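UDP-N-Acetylglucosamine 2-Epimerase (Thermus thermophilus, PDB 1V4V) probably catalyses the 2-epimerisation of UDP-N-acetylglucosamine. Local coordinates at residues L231-V237 with N256-P262; M5-A11 with M90-L96. All blocks are in the same frame, centred on the assembly; numbering follows the deposited sequence.

Contact 1. Residues L231-V237 with N256-P262; sequences LTFVYPV and NFVLLDP
The side-chain amide of Asn-256 is held by two backbone carbonyls. ND2 gives a hydrogen bond to Leu-231 O, 3.0 Å away, and another to Ala-225 O of helix 214-227. The first bond runs slightly out of both the Leu-231 carbonyl plane and the Asn-256 amide plane. The CG of Asn-256 sits between its own N and carbonyl carbon (chi1 58°), which brings the amide toward Leu-231 O. There it lies beside the Phe-233 ring, nearly perpendicular to it, with ND2 at the ring edge.

The two strands then run parallel, and their hydrogen bonds alternate between them. Phe-233 N bonds Asn-256 O at 2.8 Å, and Phe-233 O in turn accepts Val-258 N. Tyr-235 N reaches Val-258 O at 2.9 Å, almost straight. Leu-260 N approaches Tyr-235 O from above the carbonyl plane. Val-237 N closes the series on Leu-260 O, at 2.7 Å but more bent.

On one face of the sheet, Phe-233 CB stands over the centre of the Phe-257 ring, 3.6 Å from its centroid, as a CH-pi contact. The two rings are near parallel (24°) but slid apart, with little overlap. Tyr-235 CB meets the same Phe-257 ring at its edge, 3.9 Å from CE2. Leu-259 CD2 touches Tyr-235 CB and CD2. Helices 214-227 and 241-251 cover this aromatic face.

On the other face, Val-234 CG1 packs on Leu-260 CD1 at 3.7 Å, and the methyls of Thr-232 and Val-258 meet. Past the strand ends, Arg-244 of helix 241-251 makes a hydrogen bond to Val-237 O and a salt bridge to Asp-261 OD2.

Strand 232-236, helix 241-251 and strand 257-260 form a beta-alpha-beta crossover at one edge of a Rossmann-like sheet, as in the second domain of GT-B proteins.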
loop_
_atom_site.group_PDB
_atom_site.type_symbol
_atom_site.label_atom_id
_atom_site.label_comp_id
_atom_site.label_asym_id
_atom_site.label_seq_id
_atom_site.Cartn_x
_atom_site.Cartn_y
_atom_site.Cartn_z
ATOM N N LEU A 231 -5.988 -24.284 48.416
ATOM C CA LEU A 231 -5.801 -23.402 47.270
ATOM C C LEU A 231 -6.732 -22.213 47.397
ATOM O O LEU A 231 -7.820 -22.326 47.950
ATOM C CB LEU A 231 -6.141 -24.127 45.960
ATOM C CG LEU A 231 -5.401 -25.421 45.643
ATOM C CD1 LEU A 231 -5.832 -25.916 44.259
ATOM C CD2 LEU A 231 -3.912 -25.179 45.679
ATOM N N THR A 232 -6.307 -21.069 46.878
ATOM C CA THR A 232 -7.153 -19.888 46.909
ATOM C C THR A 232 -7.544 -19.554 45.480
ATOM O O THR A 232 -6.684 -19.367 44.626
ATOM C CB THR A 232 -6.437 -18.696 47.526
ATOM O OG1 THR A 232 -6.140 -18.990 48.898
ATOM C CG2 THR A 232 -7.321 -17.448 47.446
ATOM N N PHE A 233 -8.847 -19.497 45.230
ATOM C CA PHE A 233 -9.373 -19.198 43.901
ATOM C C PHE A 233 -9.675 -17.711 43.796
ATOM O O PHE A 233 -10.546 -17.197 44.495
ATOM C CB PHE A 233 -10.630 -20.042 43.645
ATOM C CG PHE A 233 -10.363 -21.529 43.648
ATOM C CD1 PHE A 233 -10.134 -22.207 44.843
ATOM C CD2 PHE A 233 -10.263 -22.232 42.447
ATOM C CE1 PHE A 233 -9.803 -23.562 44.852
ATOM C CE2 PHE A 233 -9.933 -23.587 42.434
ATOM C CZ PHE A 233 -9.700 -24.260 43.643
ATOM N N VAL A 234 -8.937 -17.030 42.923
ATOM C CA VAL A 234 -9.090 -15.590 42.736
ATOM C C VAL A 234 -9.853 -15.303 41.458
ATOM O O VAL A 234 -9.415 -15.653 40.359
ATOM C CB VAL A 234 -7.719 -14.904 42.708
ATOM C CG1 VAL A 234 -7.896 -13.390 42.658
ATOM C CG2 VAL A 234 -6.926 -15.308 43.949
ATOM N N TYR A 235 -10.990 -14.632 41.621
ATOM C CA TYR A 235 -11.894 -14.337 40.526
ATOM C C TYR A 235 -12.265 -12.858 40.359
ATOM O O TYR A 235 -13.100 -12.339 41.095
ATOM C CB TYR A 235 -13.157 -15.182 40.755
ATOM C CG TYR A 235 -14.276 -15.094 39.736
ATOM C CD1 TYR A 235 -14.124 -14.416 38.529
ATOM C CD2 TYR A 235 -15.494 -15.738 39.980
ATOM C CE1 TYR A 235 -15.159 -14.383 37.585
ATOM C CE2 TYR A 235 -16.528 -15.709 39.049
ATOM C CZ TYR A 235 -16.357 -15.035 37.857
ATOM O OH TYR A 235 -17.374 -15.035 36.936
ATOM N N PRO A 236 -11.630 -12.162 39.401
ATOM C CA PRO A 236 -11.949 -10.747 39.168
ATOM C C PRO A 236 -13.248 -10.788 38.362
ATOM O O PRO A 236 -13.232 -11.098 37.173
ATOM C CB PRO A 236 -10.772 -10.252 38.327
ATOM C CG PRO A 236 -9.657 -11.220 38.666
ATOM C CD PRO A 236 -10.390 -12.535 38.701
ATOM N N VAL A 237 -14.371 -10.501 39.011
ATOM C CA VAL A 237 -15.669 -10.557 38.346
ATOM C C VAL A 237 -16.028 -9.309 37.545
ATOM O O VAL A 237 -15.919 -8.191 38.046
ATOM C CB VAL A 237 -16.792 -10.811 39.374
ATOM C CG1 VAL A 237 -18.102 -11.121 38.660
ATOM C CG2 VAL A 237 -16.399 -11.941 40.299
ATOM N N ASN A 256 -12.393 -20.041 50.532
ATOM C CA ASN A 256 -11.196 -19.865 49.714
ATOM C C ASN A 256 -11.392 -19.276 48.316
ATOM O O ASN A 256 -10.569 -19.484 47.419
ATOM C CB ASN A 256 -10.409 -21.181 49.639
ATOM C CG ASN A 256 -11.225 -22.323 49.080
ATOM O OD1 ASN A 256 -12.455 -22.325 49.164
ATOM N ND2 ASN A 256 -10.540 -23.321 48.524
ATOM N N PHE A 257 -12.485 -18.547 48.139
ATOM C CA PHE A 257 -12.730 -17.856 46.885
ATOM C C PHE A 257 -12.599 -16.366 47.209
ATOM O O PHE A 257 -13.130 -15.888 48.222
ATOM C CB PHE A 257 -14.138 -18.127 46.346
ATOM C CG PHE A 257 -14.153 -18.770 44.981
ATOM C CD1 PHE A 257 -14.358 -20.140 44.847
ATOM C CD2 PHE A 257 -13.945 -18.005 43.834
ATOM C CE1 PHE A 257 -14.357 -20.747 43.588
ATOM C CE2 PHE A 257 -13.942 -18.601 42.568
ATOM C CZ PHE A 257 -14.148 -19.974 42.448
ATOM N N VAL A 258 -11.871 -15.644 46.370
ATOM C CA VAL A 258 -11.704 -14.205 46.543
ATOM C C VAL A 258 -12.287 -13.528 45.314
ATOM O O VAL A 258 -11.786 -13.712 44.203
ATOM C CB VAL A 258 -10.217 -13.800 46.662
ATOM C CG1 VAL A 258 -10.104 -12.282 46.743
ATOM C CG2 VAL A 258 -9.594 -14.440 47.897
ATOM N N LEU A 259 -13.354 -12.757 45.504
ATOM C CA LEU A 259 -13.970 -12.057 44.387
ATOM C C LEU A 259 -13.446 -10.628 44.331
ATOM O O LEU A 259 -13.496 -9.894 45.317
ATOM C CB LEU A 259 -15.496 -12.062 44.520
ATOM C CG LEU A 259 -16.160 -13.425 44.739
ATOM C CD1 LEU A 259 -17.672 -13.269 44.624
ATOM C CD2 LEU A 259 -15.659 -14.429 43.703
ATOM N N LEU A 260 -12.927 -10.244 43.171
ATOM C CA LEU A 260 -12.381 -8.910 42.983
ATOM C C LEU A 260 -13.045 -8.201 41.814
ATOM O O LEU A 260 -13.793 -8.810 41.047
ATOM C CB LEU A 260 -10.878 -8.998 42.705
ATOM C CG LEU A 260 -10.010 -9.725 43.735
ATOM C CD1 LEU A 260 -8.583 -9.820 43.221
ATOM C CD2 LEU A 260 -10.058 -8.985 45.063
ATOM N N ASP A 261 -12.767 -6.907 41.693
ATOM C CA ASP A 261 -13.284 -6.116 40.586
ATOM C C ASP A 261 -12.265 -6.319 39.472
ATOM O O ASP A 261 -11.138 -6.746 39.735
ATOM C CB ASP A 261 -13.353 -4.630 40.960
ATOM C CG ASP A 261 -14.554 -4.296 41.831
ATOM O OD1 ASP A 261 -14.595 -3.172 42.376
ATOM O OD2 ASP A 261 -15.458 -5.144 41.964
ATOM N N PRO A 262 -12.641 -6.031 38.220
ATOM C CA PRO A 262 -11.718 -6.199 37.092
ATOM C C PRO A 262 -10.339 -5.590 37.361
ATOM O O PRO A 262 -10.227 -4.479 37.880
ATOM C CB PRO A 262 -12.456 -5.514 35.951
ATOM C CG PRO A 262 -13.889 -5.854 36.260
ATOM C CD PRO A 262 -13.969 -5.596 37.752
#

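Contact 2. Residues M5-A11 with M90-L96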
loop_
_atom_site.group_PDB
_atom_site.type_symbol
_atom_site.label_atom_id
_atom_site.label_comp_id
_atom_site.label_asym_id
_atom_site.label_seq_id
_atom_site.Cartn_x
_atom_site.Cartn_y
_atom_site.Cartn_z
HETATM N N MSE A 5 23.431 6.236 17.693
HETATM C CA MSE A 5 23.457 7.276 16.670
HETATM C C MSE A 5 22.217 7.224 15.777
HETATM O O MSE A 5 21.709 8.262 15.354
HETATM C CB MSE A 5 24.722 7.157 15.805
HETATM C CG MSE A 5 24.618 6.184 14.631
HETATM SE SE MSE A 5 24.815 4.306 15.069
HETATM C CE MSE A 5 26.370 3.921 13.993
ATOM N N LYS A 6 21.733 6.017 15.497
ATOM C CA LYS A 6 20.550 5.851 14.657
ATOM C C LYS A 6 19.287 6.036 15.492
ATOM O O LYS A 6 19.254 5.674 16.670
ATOM C CB LYS A 6 20.531 4.458 14.018
ATOM C CG LYS A 6 21.724 4.127 13.129
ATOM C CD LYS A 6 21.843 5.083 11.952
ATOM C CE LYS A 6 22.746 4.511 10.864
ATOM N NZ LYS A 6 24.068 4.071 11.390
ATOM N N ARG A 7 18.250 6.597 14.882
ATOM C CA ARG A 7 16.997 6.811 15.592
ATOM C C ARG A 7 15.869 6.003 14.954
ATOM O O ARG A 7 15.676 6.034 13.736
ATOM C CB ARG A 7 16.654 8.302 15.609
ATOM C CG ARG A 7 17.793 9.184 16.128
ATOM C CD ARG A 7 17.326 10.605 16.410
ATOM N NE ARG A 7 18.433 11.554 16.529
ATOM C CZ ARG A 7 19.452 11.434 17.377
ATOM N NH1 ARG A 7 19.527 10.397 18.200
ATOM N NH2 ARG A 7 20.404 12.357 17.403
ATOM N N VAL A 8 15.134 5.271 15.785
ATOM C CA VAL A 8 14.029 4.440 15.314
ATOM C C VAL A 8 12.742 4.920 15.961
ATOM O O VAL A 8 12.564 4.809 17.172
ATOM C CB VAL A 8 14.257 2.957 15.682
ATOM C CG1 VAL A 8 13.110 2.099 15.156
ATOM C CG2 VAL A 8 15.574 2.488 15.105
ATOM N N VAL A 9 11.843 5.459 15.148
ATOM C CA VAL A 9 10.587 5.971 15.664
ATOM C C VAL A 9 9.466 4.944 15.580
ATOM O O VAL A 9 9.200 4.387 14.514
ATOM C CB VAL A 9 10.154 7.252 14.897
ATOM C CG1 VAL A 9 8.815 7.767 15.431
ATOM C CG2 VAL A 9 11.226 8.337 15.041
ATOM N N LEU A 10 8.837 4.678 16.717
ATOM C CA LEU A 10 7.703 3.764 16.760
ATOM C C LEU A 10 6.484 4.672 16.794
ATOM O O LEU A 10 6.325 5.470 17.715
ATOM C CB LEU A 10 7.733 2.890 18.020
ATOM C CG LEU A 10 8.852 1.857 18.107
ATOM C CD1 LEU A 10 10.172 2.550 18.429
ATOM C CD2 LEU A 10 8.515 0.845 19.195
ATOM N N ALA A 11 5.635 4.561 15.779
ATOM C CA ALA A 11 4.446 5.392 15.690
ATOM C C ALA A 11 3.175 4.563 15.838
ATOM O O ALA A 11 2.950 3.632 15.073
ATOM C CB ALA A 11 4.439 6.122 14.356
HETATM N N MSE A 90 12.214 14.703 14.002
HETATM C CA MSE A 90 12.696 13.780 15.026
HETATM C C MSE A 90 13.976 13.095 14.549
HETATM O O MSE A 90 14.622 12.374 15.313
HETATM C CB MSE A 90 11.635 12.717 15.342
HETATM C CG MSE A 90 10.398 13.253 16.038
HETATM SE SE MSE A 90 8.945 11.945 16.064
HETATM C CE MSE A 90 9.338 11.108 17.775
ATOM N N GLY A 91 14.325 13.315 13.281
ATOM C CA GLY A 91 15.529 12.728 12.709
ATOM C C GLY A 91 15.495 11.219 12.542
ATOM O O GLY A 91 16.526 10.546 12.624
ATOM N N ALA A 92 14.309 10.680 12.276
ATOM C CA ALA A 92 14.142 9.241 12.122
ATOM C C ALA A 92 14.965 8.603 11.011
ATOM O O ALA A 92 14.983 9.084 9.877
ATOM C CB ALA A 92 12.650 8.910 11.911
ATOM N N ASP A 93 15.637 7.505 11.347
ATOM C CA ASP A 93 16.433 6.752 10.387
ATOM C C ASP A 93 15.656 5.501 9.998
ATOM O O ASP A 93 15.983 4.817 9.024
ATOM C CB ASP A 93 17.782 6.348 10.990
ATOM C CG ASP A 93 18.706 7.531 11.190
ATOM O OD1 ASP A 93 18.860 7.991 12.341
ATOM O OD2 ASP A 93 19.271 8.003 10.182
ATOM N N TYR A 94 14.615 5.212 10.773
ATOM C CA TYR A 94 13.773 4.053 10.522
ATOM C C TYR A 94 12.452 4.282 11.244
ATOM O O TYR A 94 12.415 4.905 12.303
ATOM C CB TYR A 94 14.449 2.777 11.043
ATOM C CG TYR A 94 14.069 1.528 10.280
ATOM C CD1 TYR A 94 12.875 0.853 10.543
ATOM C CD2 TYR A 94 14.881 1.050 9.254
ATOM C CE1 TYR A 94 12.504 -0.264 9.792
ATOM C CE2 TYR A 94 14.522 -0.058 8.507
ATOM C CZ TYR A 94 13.334 -0.709 8.778
ATOM O OH TYR A 94 12.989 -1.794 8.013
ATOM N N VAL A 95 11.368 3.790 10.656
ATOM C CA VAL A 95 10.052 3.944 11.254
ATOM C C VAL A 95 9.364 2.592 11.382
ATOM O O VAL A 95 9.385 1.785 10.460
ATOM C CB VAL A 95 9.151 4.864 10.404
ATOM C CG1 VAL A 95 7.784 5.018 11.078
ATOM C CG2 VAL A 95 9.805 6.227 10.240
ATOM N N LEU A 96 8.761 2.351 12.537
ATOM C CA LEU A 96 8.045 1.106 12.763
ATOM C C LEU A 96 6.576 1.424 12.993
ATOM O O LEU A 96 6.241 2.321 13.760
ATOM C CB LEU A 96 8.605 0.367 13.988
ATOM C CG LEU A 96 10.024 -0.206 13.898
ATOM C CD1 LEU A 96 10.389 -0.879 15.216
ATOM C CD2 LEU A 96 10.115 -1.205 12.759
#
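Strands 6-11 and 94-96 run parallel, their axes 24° apart, with Val-8, Val-9 and Leu-10 level with Tyr-94, Val-95 and Leu-96. Val-9 N bonds Tyr-94 O, Leu-96 N bonds Val-9 O at 2.9 Å, and Ala-11 N bonds Leu-96 O. At Arg-7 the pairing changes. Arg-7 O takes Asp-93 N at 2.8 Å and, weakly, Tyr-94 N at 3.3 Å.

Asp-93 returns a bond through its side chain: OD1 accepts Arg-7 N at 3.0 Å on its anti lone pair. Its CG lies anti to the carbonyl carbon (chi1 -70°), which swings the carboxylate across to strand 6-11. With an alanine at Asp-93 the OD1 acceptor is gone, and Arg-7 N is likely to lack a partner there, leaving residues 92-93 less firmly tied to strand 6-11.

On the face of Val-9, its CG2 presses on Ala-92 CB at a tight 3.5 Å, and its CG1 meets CE of Met-90, a selenomethionine. On the face of Val-8 and Leu-96, Val-8 CG1 rests on Leu-96 CD1 at 4.0 Å. The Arg-7 chain extends past Met-90 O, 3.4 Å from CD, where Gly-91 ends helix 72-89 in a Schellman motif.

Lys-6 NZ stays 6.3 Å from Asp-93 OD2, too far for a salt bridge. Across this contact the carboxylate acts as acceptor for the Arg-7 N-H, and the nearby positive charges may favour its ionised form.

From the N terminus, strand 6-12 comes first and lies between strands 34-40 and 94-98 of the seven-stranded sheet. Contact 2 closes a long loop that includes strand 34-40 and helix 72-89. The chain completes that sheet before it builds the second one, where contact 1 closes a much shorter loop round helix 241-251. The two contacts are in series and neither nest nor cross. Their centres are about 44 Å apart, on opposite sides of the chain's centre, and each ties neighbouring strands of its own sheet. Late in the chain, helix 353-364 returns to the first domain: Val-361 packs on Val-8, Tyr-94 and Leu-96 of contact 2.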